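Long-range contacts in nitronate monooxygenase family protein (Pseudomonas aeruginosa, PDB 4QIT), which catalyses the oxidative denitrification of alkyl nitronates, propionate 3-nitronate above all, with molecular oxygen and a bound flavin mononucleotide: residues 44-49 / 71-76; 136-141 / 156-161; 246-251 / 345-350; 267-272 / 334-339. The protein carries 1 engineered substitution. All coordinates share one frame; numbering follows the deposited sequence.

Interaction 1 of 4, residues 44-49 / 71-76; sequences LGSIAI and PFNVNL. With FMN (flavin mononucleotide), chain C.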
# COMPACT_ATOMS: atom_id res chain seq x y z
N LEU A 44 -16.44 16.94 -9.51
CA LEU A 44 -15.48 18.03 -9.66
C LEU A 44 -14.44 17.65 -10.70
O LEU A 44 -13.56 16.81 -10.43
CB LEU A 44 -14.80 18.35 -8.32
CG LEU A 44 -13.96 19.63 -8.25
CD1 LEU A 44 -14.89 20.85 -8.31
CD2 LEU A 44 -13.12 19.65 -6.98
N GLY A 45 -14.55 18.23 -11.89
CA GLY A 45 -13.55 18.00 -12.93
C GLY A 45 -12.28 18.73 -12.55
O GLY A 45 -12.31 19.69 -11.77
N SER A 46 -11.15 18.26 -13.09
CA SER A 46 -9.86 18.88 -12.78
C SER A 46 -8.96 19.01 -14.00
O SER A 46 -9.00 18.17 -14.90
CB SER A 46 -9.11 18.09 -11.69
OG SER A 46 -9.92 17.87 -10.54
N ILE A 47 -8.16 20.06 -14.01
CA ILE A 47 -7.05 20.17 -14.96
C ILE A 47 -5.75 20.46 -14.22
O ILE A 47 -5.75 20.99 -13.10
CB ILE A 47 -7.26 21.27 -16.04
CG1 ILE A 47 -7.51 22.63 -15.39
CG2 ILE A 47 -8.40 20.87 -16.99
CD1 ILE A 47 -7.60 23.80 -16.39
N ALA A 48 -4.64 20.11 -14.87
CA ALA A 48 -3.30 20.34 -14.35
C ALA A 48 -2.60 21.37 -15.24
O ALA A 48 -2.60 21.22 -16.47
CB ALA A 48 -2.52 19.03 -14.32
N ILE A 49 -2.02 22.40 -14.63
CA ILE A 49 -1.55 23.58 -15.36
C ILE A 49 -0.04 23.78 -15.24
O ILE A 49 0.54 24.64 -15.92
CB ILE A 49 -2.37 24.82 -14.86
CG1 ILE A 49 -3.31 25.31 -15.95
CG2 ILE A 49 -1.52 25.88 -14.19
CD1 ILE A 49 -4.15 24.21 -16.47
N PRO A 71 -18.41 24.14 -10.87
CA PRO A 71 -17.08 24.22 -10.27
C PRO A 71 -16.10 23.22 -10.86
O PRO A 71 -16.49 22.11 -11.20
CB PRO A 71 -17.35 23.86 -8.81
CG PRO A 71 -18.75 24.38 -8.58
CD PRO A 71 -19.46 24.00 -9.84
N PHE A 72 -14.84 23.62 -10.95
CA PHE A 72 -13.77 22.71 -11.33
C PHE A 72 -12.49 23.06 -10.57
O PHE A 72 -12.42 24.10 -9.91
CB PHE A 72 -13.54 22.69 -12.85
CG PHE A 72 -13.17 24.03 -13.43
CD1 PHE A 72 -14.16 24.91 -13.84
CD2 PHE A 72 -11.84 24.41 -13.56
CE1 PHE A 72 -13.83 26.15 -14.38
CE2 PHE A 72 -11.51 25.65 -14.10
CZ PHE A 72 -12.51 26.52 -14.51
N ASN A 73 -11.50 22.19 -10.69
CA ASN A 73 -10.29 22.18 -9.88
C ASN A 73 -9.09 22.42 -10.79
O ASN A 73 -8.98 21.81 -11.86
CB ASN A 73 -10.22 20.81 -9.18
CG ASN A 73 -8.91 20.54 -8.45
OD1 ASN A 73 -8.24 21.45 -7.94
ND2 ASN A 73 -8.56 19.26 -8.36
N VAL A 74 -8.21 23.32 -10.37
CA VAL A 74 -7.00 23.63 -11.11
C VAL A 74 -5.80 23.26 -10.26
O VAL A 74 -5.66 23.74 -9.13
CB VAL A 74 -6.94 25.12 -11.52
CG1 VAL A 74 -5.62 25.43 -12.21
CG2 VAL A 74 -8.11 25.44 -12.44
N ASN A 75 -4.94 22.39 -10.79
CA ASN A 75 -3.86 21.80 -9.99
C ASN A 75 -2.48 22.33 -10.39
O ASN A 75 -2.16 22.45 -11.58
CB ASN A 75 -3.92 20.28 -10.13
CG ASN A 75 -2.83 19.57 -9.36
OD1 ASN A 75 -1.78 19.24 -9.92
ND2 ASN A 75 -3.08 19.30 -8.08
N LEU A 76 -1.66 22.62 -9.37
CA LEU A 76 -0.29 23.06 -9.58
C LEU A 76 0.69 22.26 -8.73
O LEU A 76 0.42 21.98 -7.56
CB LEU A 76 -0.14 24.56 -9.26
CG LEU A 76 -0.97 25.49 -10.17
CD1 LEU A 76 -2.34 25.77 -9.57
CD2 LEU A 76 -0.23 26.78 -10.49
N1 FMN C . -1.69 14.39 -9.25
C2 FMN C . -1.33 15.73 -9.30
O2 FMN C . -1.35 16.39 -8.27
N3 FMN C . -0.99 16.35 -10.49
C4 FMN C . -0.97 15.59 -11.64
O4 FMN C . -0.67 16.09 -12.72
C4A FMN C . -1.32 14.25 -11.60
N5 FMN C . -1.29 13.53 -12.76
C5A FMN C . -1.64 12.21 -12.77
C6 FMN C . -1.61 11.52 -13.98
C7 FMN C . -1.96 10.19 -14.04
C7M FMN C . -1.92 9.53 -15.39
C8 FMN C . -2.33 9.52 -12.87
C8M FMN C . -2.70 8.07 -12.93
C9 FMN C . -2.36 10.21 -11.66
C9A FMN C . -2.01 11.57 -11.60
N10 FMN C . -2.03 12.29 -10.40
C10 FMN C . -1.68 13.63 -10.40
C1' FMN C . -2.41 11.61 -9.11
C2' FMN C . -3.88 11.74 -8.76
O2' FMN C . -4.13 13.04 -8.29
C3' FMN C . -4.28 10.77 -7.66
O3' FMN C . -3.35 10.76 -6.59
C4' FMN C . -4.29 9.38 -8.27
O4' FMN C . -4.76 9.45 -9.60
C5' FMN C . -5.24 8.51 -7.46
O5' FMN C . -4.90 7.20 -7.81
P FMN C . -5.80 6.34 -8.80
O1P FMN C . -7.21 6.89 -8.81
O2P FMN C . -5.72 4.92 -8.33
O3P FMN C . -5.18 6.53 -10.15
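Ser46 and Asn73 sit at the middle of two neighbouring parallel strands, 45-48 and 72-76, whose axes approach to 4.6 Å at an angle of 20°. Backbone bonds alternate between them: Ile47 N reaches Asn73 O at 2.9 Å, and Asn75 N reaches Ile47 O at 2.8 Å. On one face Ile47 and Val74 lie side by side, with CG1 of Ile47 4.1 Å from CG2 of Val74. Branched aliphatic residues suit this face, because Val64 of helix 54-65 packs on Ile47, and Leu60 on Ile49. Strand, helix and strand make one beta-alpha-beta unit of the TIM barrel, and the opposite face looks into the barrel. There the chemistry turns polar. Asn73 holds CG anti to its backbone N (chi1 171°), which swings ND2 over to Ser46 OG, 2.9 Å away and 21° out of the amide plane. Ser46 OG bonds Gln23 O of strand 21-23, while Asn73 OD1 bonds Ser137 OG, so this small amide joins several strands inside the barrel. One pair further along, Asn75 OD1 accepts a hydrogen bond from N3 of the flavin at 3.0 Å. Beside it the compact Ala48 lies close to the ring, CB 3.8 Å from flavin O4.

Interaction 2 of 4, residues 136-141 / 156-161; sequences VSFHFG and IRVLVC. With FMN (flavin mononucleotide), chain C.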
# COMPACT_ATOMS: atom_id res chain seq x y z
N VAL A 136 -8.44 25.22 -6.15
CA VAL A 136 -7.04 25.11 -6.55
C VAL A 136 -6.37 24.06 -5.68
O VAL A 136 -6.51 24.07 -4.46
CB VAL A 136 -6.29 26.46 -6.43
CG1 VAL A 136 -4.78 26.27 -6.62
CG2 VAL A 136 -6.85 27.47 -7.44
N SER A 137 -5.67 23.11 -6.31
CA SER A 137 -5.02 22.03 -5.58
C SER A 137 -3.50 22.05 -5.79
O SER A 137 -3.01 22.53 -6.82
CB SER A 137 -5.58 20.68 -6.04
OG SER A 137 -6.89 20.48 -5.54
N PHE A 138 -2.78 21.52 -4.81
CA PHE A 138 -1.32 21.50 -4.85
C PHE A 138 -0.79 20.10 -4.59
O PHE A 138 -1.33 19.37 -3.75
CB PHE A 138 -0.74 22.49 -3.83
CG PHE A 138 -1.11 23.91 -4.11
CD1 PHE A 138 -0.44 24.62 -5.09
CD2 PHE A 138 -2.14 24.53 -3.42
CE1 PHE A 138 -0.77 25.94 -5.38
CE2 PHE A 138 -2.48 25.86 -3.70
CZ PHE A 138 -1.80 26.56 -4.69
N HIS A 139 0.28 19.76 -5.30
CA HIS A 139 0.92 18.45 -5.22
C HIS A 139 2.39 18.66 -4.87
O HIS A 139 3.01 19.59 -5.38
CB HIS A 139 0.83 17.73 -6.57
CG HIS A 139 0.90 16.24 -6.48
ND1 HIS A 139 -0.02 15.50 -5.76
CD2 HIS A 139 1.77 15.35 -7.01
CE1 HIS A 139 0.28 14.22 -5.86
NE2 HIS A 139 1.37 14.10 -6.61
N PHE A 140 2.92 17.77 -4.03
CA PHE A 140 4.32 17.73 -3.59
C PHE A 140 4.64 18.63 -2.40
O PHE A 140 5.73 18.54 -1.85
CB PHE A 140 5.32 18.06 -4.72
CG PHE A 140 5.24 17.16 -5.92
CD1 PHE A 140 5.17 15.77 -5.80
CD2 PHE A 140 5.30 17.71 -7.19
CE1 PHE A 140 5.14 14.97 -6.93
CE2 PHE A 140 5.26 16.92 -8.32
CZ PHE A 140 5.17 15.55 -8.19
N GLY A 141 3.70 19.50 -2.03
CA GLY A 141 3.91 20.40 -0.91
C GLY A 141 2.76 21.38 -0.76
O GLY A 141 1.87 21.45 -1.62
N ILE A 156 -11.78 30.98 -3.46
CA ILE A 156 -11.24 29.69 -3.92
C ILE A 156 -11.07 28.69 -2.77
O ILE A 156 -10.57 29.04 -1.70
CB ILE A 156 -9.87 29.90 -4.62
CG1 ILE A 156 -10.00 30.90 -5.77
CG2 ILE A 156 -9.29 28.56 -5.08
CD1 ILE A 156 -8.68 31.41 -6.29
N ARG A 157 -11.50 27.44 -2.99
CA ARG A 157 -11.23 26.37 -2.04
C ARG A 157 -9.87 25.76 -2.35
O ARG A 157 -9.56 25.51 -3.51
CB ARG A 157 -12.30 25.27 -2.12
CG ARG A 157 -13.72 25.77 -1.94
CD ARG A 157 -13.92 26.46 -0.61
NE ARG A 157 -15.33 26.72 -0.36
CZ ARG A 157 -15.79 27.60 0.53
NH1 ARG A 157 -14.94 28.32 1.24
NH2 ARG A 157 -17.09 27.76 0.69
N VAL A 158 -9.06 25.52 -1.32
CA VAL A 158 -7.69 25.05 -1.52
C VAL A 158 -7.49 23.63 -0.99
O VAL A 158 -7.75 23.35 0.19
CB VAL A 158 -6.65 25.98 -0.86
CG1 VAL A 158 -5.23 25.40 -1.00
CG2 VAL A 158 -6.72 27.38 -1.48
N LEU A 159 -7.03 22.74 -1.87
CA LEU A 159 -6.74 21.36 -1.48
C LEU A 159 -5.24 21.11 -1.59
O LEU A 159 -4.58 21.67 -2.48
CB LEU A 159 -7.45 20.36 -2.40
CG LEU A 159 -8.95 20.46 -2.68
CD1 LEU A 159 -9.49 19.08 -3.06
CD2 LEU A 159 -9.73 21.03 -1.52
N VAL A 160 -4.70 20.27 -0.71
CA VAL A 160 -3.31 19.85 -0.83
C VAL A 160 -3.21 18.34 -0.60
O VAL A 160 -3.85 17.80 0.30
CB VAL A 160 -2.38 20.58 0.18
CG1 VAL A 160 -0.91 20.19 -0.06
CG2 VAL A 160 -2.52 22.09 0.08
N CYS A 161 -2.42 17.67 -1.43
CA CYS A 161 -2.19 16.24 -1.27
C CYS A 161 -1.19 15.94 -0.16
O CYS A 161 -0.17 16.65 -0.00
CB CYS A 161 -1.67 15.68 -2.59
SG CYS A 161 -1.31 13.94 -2.56
N1 FMN C . -1.69 14.39 -9.25
C2 FMN C . -1.33 15.73 -9.30
O2 FMN C . -1.35 16.39 -8.27
N3 FMN C . -0.99 16.35 -10.49
C4 FMN C . -0.97 15.59 -11.64
O4 FMN C . -0.67 16.09 -12.72
C4A FMN C . -1.32 14.25 -11.60
N5 FMN C . -1.29 13.53 -12.76
C5A FMN C . -1.64 12.21 -12.77
C6 FMN C . -1.61 11.52 -13.98
C7 FMN C . -1.96 10.19 -14.04
C7M FMN C . -1.92 9.53 -15.39
C8 FMN C . -2.33 9.52 -12.87
C8M FMN C . -2.70 8.07 -12.93
C9 FMN C . -2.36 10.21 -11.66
C9A FMN C . -2.01 11.57 -11.60
N10 FMN C . -2.03 12.29 -10.40
C10 FMN C . -1.68 13.63 -10.40
C1' FMN C . -2.41 11.61 -9.11
C2' FMN C . -3.88 11.74 -8.76
O2' FMN C . -4.13 13.04 -8.29
C3' FMN C . -4.28 10.77 -7.66
O3' FMN C . -3.35 10.76 -6.59
C4' FMN C . -4.29 9.38 -8.27
O4' FMN C . -4.76 9.45 -9.60
C5' FMN C . -5.24 8.51 -7.46
O5' FMN C . -4.90 7.20 -7.81
P FMN C . -5.80 6.34 -8.80
O1P FMN C . -7.21 6.89 -8.81
O2P FMN C . -5.72 4.92 -8.33
O3P FMN C . -5.18 6.53 -10.15
O HOH W 1 1.59 16.16 -2.16
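Leu159 O draws two donors from strand 136-139: Phe138 N at 2.9 Å, tilted 25° from the carbonyl plane, and the weaker C-H of Ser137, whose CA is 3.2 Å from Leu159 O. The two parallel strands are joined through helix 145-153 in a beta-alpha-beta unit of the TIM barrel. On the face turned to that helix, Phe138 meets Val158 edge-on: CG1 of Val158 lies in the plane of the ring, 3.9 Å from Phe138 CE2, and Leu151 of the helix touches both side chains. A flat ring and a branched valine fill this layer without polar groups. Toward the barrel interior, Ser137 OG, already bonded to Asn73 OD1, rests against Leu159 CB at 3.2 Å. His139 and Cys161 meet where the strands approach the flavin. Cys161 holds SG anti to its backbone N (chi1 179°), which sends the sulfur obliquely past the imidazole, 4.5 Å from the ring centroid. His139 NE2 bonds Ser189 O, and flavin O2 lies over one imidazole face, although its modelled spacing is doubtful. Past His139 the chain leaves the strand, and a water takes over, accepting from Phe140 N at 2.8 Å and donating to Cys161 O at 2.8 Å.

Interaction 3 of 4, residues 246-251 / 345-350; sequences TAFVLC and AELLRT. With FMN (flavin mononucleotide), chain C.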
# COMPACT_ATOMS: atom_id res chain seq x y z
N THR A 246 -6.96 7.02 -12.40
CA THR A 246 -6.90 5.89 -13.33
C THR A 246 -8.26 5.56 -13.95
O THR A 246 -8.35 5.27 -15.14
CB THR A 246 -6.33 4.65 -12.61
OG1 THR A 246 -5.03 4.98 -12.11
CG2 THR A 246 -6.21 3.47 -13.56
N ALA A 247 -9.32 5.67 -13.15
CA ALA A 247 -10.67 5.38 -13.65
C ALA A 247 -11.10 6.25 -14.83
O ALA A 247 -11.94 5.82 -15.64
CB ALA A 247 -11.68 5.50 -12.53
N PHE A 248 -10.52 7.45 -14.95
CA PHE A 248 -10.91 8.38 -16.01
C PHE A 248 -9.97 8.40 -17.21
O PHE A 248 -10.23 9.08 -18.20
CB PHE A 248 -11.11 9.81 -15.47
CG PHE A 248 -12.34 9.96 -14.61
CD1 PHE A 248 -13.57 10.22 -15.18
CD2 PHE A 248 -12.26 9.78 -13.24
CE1 PHE A 248 -14.71 10.35 -14.40
CE2 PHE A 248 -13.39 9.91 -12.44
CZ PHE A 248 -14.62 10.18 -13.03
N VAL A 249 -8.87 7.65 -17.13
CA VAL A 249 -7.87 7.66 -18.20
C VAL A 249 -8.43 7.20 -19.55
O VAL A 249 -8.14 7.81 -20.60
CB VAL A 249 -6.62 6.84 -17.82
CG1 VAL A 249 -5.69 6.70 -19.01
CG2 VAL A 249 -5.90 7.52 -16.65
N LEU A 250 -9.23 6.15 -19.53
CA LEU A 250 -9.82 5.60 -20.75
C LEU A 250 -11.01 6.38 -21.31
O LEU A 250 -11.53 6.05 -22.38
CB LEU A 250 -10.22 4.14 -20.54
CG LEU A 250 -9.08 3.17 -20.23
CD1 LEU A 250 -9.66 1.79 -20.00
CD2 LEU A 250 -8.06 3.14 -21.36
N CYS A 251 -11.45 7.41 -20.59
CA CYS A 251 -12.54 8.25 -21.10
C CYS A 251 -12.10 8.86 -22.42
O CYS A 251 -10.94 9.24 -22.57
CB CYS A 251 -12.90 9.36 -20.11
SG CYS A 251 -13.60 8.78 -18.57
N ALA A 345 -19.06 11.57 -18.51
CA ALA A 345 -20.34 11.82 -17.87
C ALA A 345 -21.03 10.51 -17.51
O ALA A 345 -21.57 10.38 -16.40
CB ALA A 345 -21.22 12.67 -18.77
N GLU A 346 -21.01 9.54 -18.42
CA GLU A 346 -21.55 8.21 -18.12
C GLU A 346 -20.78 7.54 -16.97
O GLU A 346 -21.38 6.91 -16.10
CB GLU A 346 -21.56 7.29 -19.35
CG GLU A 346 -22.16 5.90 -19.05
CD GLU A 346 -22.21 4.96 -20.26
OE1 GLU A 346 -21.97 5.40 -21.41
OE2 GLU A 346 -22.51 3.76 -20.05
N LEU A 347 -19.46 7.67 -16.96
CA LEU A 347 -18.71 7.08 -15.87
C LEU A 347 -19.09 7.73 -14.53
O LEU A 347 -19.32 7.02 -13.55
CB LEU A 347 -17.19 7.15 -16.12
CG LEU A 347 -16.34 6.64 -14.96
CD1 LEU A 347 -16.62 5.17 -14.66
CD2 LEU A 347 -14.86 6.85 -15.24
N LEU A 348 -19.17 9.05 -14.49
CA LEU A 348 -19.60 9.74 -13.27
C LEU A 348 -20.97 9.23 -12.81
O LEU A 348 -21.14 8.84 -11.65
CB LEU A 348 -19.57 11.26 -13.48
CG LEU A 348 -19.51 12.16 -12.25
CD1 LEU A 348 -20.84 12.21 -11.50
CD2 LEU A 348 -18.37 11.73 -11.30
N ARG A 349 -21.93 9.20 -13.73
CA ARG A 349 -23.28 8.69 -13.48
C ARG A 349 -23.24 7.27 -12.90
O ARG A 349 -23.92 6.96 -11.91
CB ARG A 349 -24.04 8.68 -14.81
CG ARG A 349 -25.54 8.88 -14.75
CD ARG A 349 -26.09 9.06 -16.17
NE ARG A 349 -25.45 10.19 -16.84
CZ ARG A 349 -24.88 10.15 -18.04
NH1 ARG A 349 -24.85 9.04 -18.77
NH2 ARG A 349 -24.33 11.26 -18.52
N THR A 350 -22.42 6.42 -13.51
CA THR A 350 -22.29 5.03 -13.10
C THR A 350 -21.72 4.90 -11.69
O THR A 350 -22.20 4.10 -10.88
CB THR A 350 -21.43 4.24 -14.11
OG1 THR A 350 -22.06 4.28 -15.40
CG2 THR A 350 -21.28 2.80 -13.67
N1 FMN C . -1.69 14.39 -9.25
C2 FMN C . -1.33 15.73 -9.30
O2 FMN C . -1.35 16.39 -8.27
N3 FMN C . -0.99 16.35 -10.49
C4 FMN C . -0.97 15.59 -11.64
O4 FMN C . -0.67 16.09 -12.72
C4A FMN C . -1.32 14.25 -11.60
N5 FMN C . -1.29 13.53 -12.76
C5A FMN C . -1.64 12.21 -12.77
C6 FMN C . -1.61 11.52 -13.98
C7 FMN C . -1.96 10.19 -14.04
C7M FMN C . -1.92 9.53 -15.39
C8 FMN C . -2.33 9.52 -12.87
C8M FMN C . -2.70 8.07 -12.93
C9 FMN C . -2.36 10.21 -11.66
C9A FMN C . -2.01 11.57 -11.60
N10 FMN C . -2.03 12.29 -10.40
C10 FMN C . -1.68 13.63 -10.40
C1' FMN C . -2.41 11.61 -9.11
C2' FMN C . -3.88 11.74 -8.76
O2' FMN C . -4.13 13.04 -8.29
C3' FMN C . -4.28 10.77 -7.66
O3' FMN C . -3.35 10.76 -6.59
C4' FMN C . -4.29 9.38 -8.27
O4' FMN C . -4.76 9.45 -9.60
C5' FMN C . -5.24 8.51 -7.46
O5' FMN C . -4.90 7.20 -7.81
P FMN C . -5.80 6.34 -8.80
O1P FMN C . -7.21 6.89 -8.81
O2P FMN C . -5.72 4.92 -8.33
O3P FMN C . -5.18 6.53 -10.15
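Leu347 carries CG anti to its backbone N (chi1 176°), and Phe248 carries CG anti to its carbonyl carbon (chi1 -71°); together these torsions bring one leucine methyl over the face of the phenylalanine ring. The methyl is CD2 of Leu347, 3.8 Å from the ring centroid and only 21° off the ring normal, a clear CH-pi contact displaced slightly toward the rim. Leu348, next on the same helix, approaches differently: its CD2 stands at the ring edge, 4.4 Å from Phe248 CZ. The methyl of Leu347 is closely surrounded, with Cys251 SG 4.0 Å from CD2 and Ala247 O just 3.1 Å from that same carbon. Leucine suits the place because its branched end lets CD2 touch the Phe248 ring, Cys251 SG and Ala247 O together. These groups belong to the short, weakly bonded helix 246-249 and the residues just after it, which follow the last strand of the TIM barrel, while Leu347 comes from the C-terminal helix 344-355; Val38 of helix 32-41 also touches Phe248. At its other end the short helix holds the cofactor. Thr246 N bonds FMN O3P at 2.9 Å, and the hydroxyl OG1 of Thr246 donates to the same O3P at a modelled 2.5 Å, a length whose exact value is uncertain. OG1 is also hydrogen-bonded to Gly333 N, an arrangement in keeping with the phosphate site of flavin-binding barrels. No hydrogen bond crosses between the two segments, so this part of the seam probably rests on dispersion and burial of apolar surface.

Interaction 4 of 4, residues 267-272 / 334-339; sequences PRAART and QGAALA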
# COMPACT_ATOMS: atom_id res chain seq x y z
N PRO A 267 -3.31 -6.85 -20.88
CA PRO A 267 -2.75 -7.63 -19.77
C PRO A 267 -1.72 -6.87 -18.93
O PRO A 267 -1.47 -7.25 -17.79
CB PRO A 267 -2.10 -8.84 -20.45
CG PRO A 267 -1.87 -8.40 -21.87
CD PRO A 267 -2.95 -7.42 -22.20
N ARG A 268 -1.11 -5.82 -19.47
CA ARG A 268 -0.15 -5.06 -18.67
C ARG A 268 -0.80 -4.40 -17.45
O ARG A 268 -0.13 -4.11 -16.47
CB ARG A 268 0.58 -4.01 -19.52
CG ARG A 268 1.49 -4.63 -20.58
CD ARG A 268 2.07 -3.55 -21.50
NE ARG A 268 2.81 -2.55 -20.72
CZ ARG A 268 2.97 -1.29 -21.08
NH1 ARG A 268 2.46 -0.86 -22.23
NH2 ARG A 268 3.64 -0.46 -20.29
N ALA A 269 -2.12 -4.20 -17.50
CA ALA A 269 -2.85 -3.59 -16.39
C ALA A 269 -2.81 -4.44 -15.12
O ALA A 269 -3.16 -3.97 -14.03
CB ALA A 269 -4.29 -3.27 -16.78
N ALA A 270 -2.38 -5.69 -15.26
CA ALA A 270 -2.28 -6.59 -14.11
C ALA A 270 -1.18 -6.19 -13.14
O ALA A 270 -1.16 -6.66 -12.01
CB ALA A 270 -2.08 -8.02 -14.57
N ARG A 271 -0.24 -5.35 -13.56
CA ARG A 271 0.84 -5.00 -12.64
C ARG A 271 1.36 -3.57 -12.85
O ARG A 271 1.69 -3.16 -13.97
CB ARG A 271 1.97 -6.05 -12.73
CG ARG A 271 3.15 -5.89 -11.76
CD ARG A 271 2.90 -6.37 -10.32
NE ARG A 271 2.29 -7.70 -10.18
CZ ARG A 271 2.89 -8.78 -9.68
NH1 ARG A 271 4.15 -8.74 -9.27
NH2 ARG A 271 2.20 -9.92 -9.57
N THR A 272 1.35 -2.80 -11.77
CA THR A 272 1.98 -1.48 -11.77
C THR A 272 3.23 -1.51 -10.91
O THR A 272 3.43 -2.41 -10.09
CB THR A 272 1.05 -0.36 -11.25
OG1 THR A 272 0.80 -0.55 -9.84
CG2 THR A 272 -0.28 -0.33 -12.02
N GLN A 334 -3.12 1.01 -8.56
CA GLN A 334 -3.15 -0.43 -8.31
C GLN A 334 -4.52 -1.04 -8.58
O GLN A 334 -4.66 -2.27 -8.55
CB GLN A 334 -2.64 -0.75 -6.90
CG GLN A 334 -1.14 -0.49 -6.74
CD GLN A 334 -0.64 -0.85 -5.35
OE1 GLN A 334 -1.38 -0.77 -4.37
NE2 GLN A 334 0.62 -1.29 -5.27
N GLY A 335 -5.52 -0.22 -8.87
CA GLY A 335 -6.81 -0.73 -9.32
C GLY A 335 -6.95 -0.77 -10.83
O GLY A 335 -8.07 -0.91 -11.34
N ALA A 336 -5.83 -0.66 -11.54
CA ALA A 336 -5.82 -0.58 -13.00
C ALA A 336 -6.64 -1.65 -13.71
O ALA A 336 -7.32 -1.35 -14.70
CB ALA A 336 -4.40 -0.57 -13.54
N ALA A 337 -6.60 -2.89 -13.20
CA ALA A 337 -7.32 -3.98 -13.87
C ALA A 337 -8.83 -3.79 -13.85
O ALA A 337 -9.56 -4.48 -14.58
CB ALA A 337 -6.94 -5.33 -13.27
N LEU A 338 -9.31 -2.85 -13.04
CA LEU A 338 -10.74 -2.58 -12.95
C LEU A 338 -11.16 -1.38 -13.80
O LEU A 338 -12.31 -0.91 -13.71
CB LEU A 338 -11.14 -2.35 -11.50
CG LEU A 338 -10.70 -3.45 -10.53
CD1 LEU A 338 -11.01 -3.04 -9.09
CD2 LEU A 338 -11.34 -4.76 -10.90
N ALA A 339 -10.25 -0.88 -14.63
CA ALA A 339 -10.54 0.24 -15.52
C ALA A 339 -11.66 -0.08 -16.50
O ALA A 339 -11.79 -1.22 -16.97
CB ALA A 339 -9.28 0.68 -16.27
O HOH W 2 1.93 -2.81 -7.63
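The carboxamide of Gln334 is the flat side-chain group on the seam with Thr272, and both its polar ends are engaged: NE2 donates to a water at 3.1 Å and to Ala201 O of the second subunit, while OE1 accepts from Gly203 N of that subunit. The side chain also packs on Glu185 and on Ala200 of the second subunit. The same water donates to Thr272 O at 2.9 Å, bridging the two segments. Gln334 is extended beyond CG (chi2 -178°), which carries the amide out to the neighbouring subunit and presents its methylene flank to Thr272. There Thr272 OG1 lies 3.7 Å from Gln334 CG, the two side chains crossing at about a right angle, and the hydroxyl itself bonds Arg284 NH1. Both segments are connections that follow the last strand of the TIM barrel, 267-272 leading into strand 273-275 of the small antiparallel sheet and 334-339 preceding helix 344-355. Each forms a short 3-10 turn, 267-270 and about 336-338, and the turns pack through alanines. Ala269 CB and Ala336 CB are 4.2 Å apart, and Ala336 CB also comes to 3.7 Å from Ala269 O. Such small residues let the backbones close up, with CA of Ala269 only 5.1 Å from CA of Ala337. Threonine complements them by pairing a methyl with a hydroxyl, Thr272 CG2 lying 4.4 Å from Ala336 CB. Leu264 of helix 258-265 covers Ala336. Just after the 267-270 turn, Arg271 NH2 forms a salt bridge with Glu166 OE1 of the second subunit.

All four contacts are buried, but at different depths. Interactions 1 and 2 lie in the barrel wall near the chain's centre and share one sheet: strands 72-77 and 135-139 are neighbours, with Val74 O and Ser137 N 2.9 Å apart in a probable hydrogen bond. Both rely on regular backbone bonding and place their polar side chains, with some small or apolar ones, on the inner face. Interactions 3 and 4 lie farther out and lack direct hydrogen bonds between their segments. Interaction 4 is nested in the loop closed by interaction 3, and they touch where Leu250 packs on Ala339. Interaction 3 is apolar in its side-chain contacts, whereas interaction 4, at the subunit boundary, includes a water. The flavin touches interactions 1, 2 and 3.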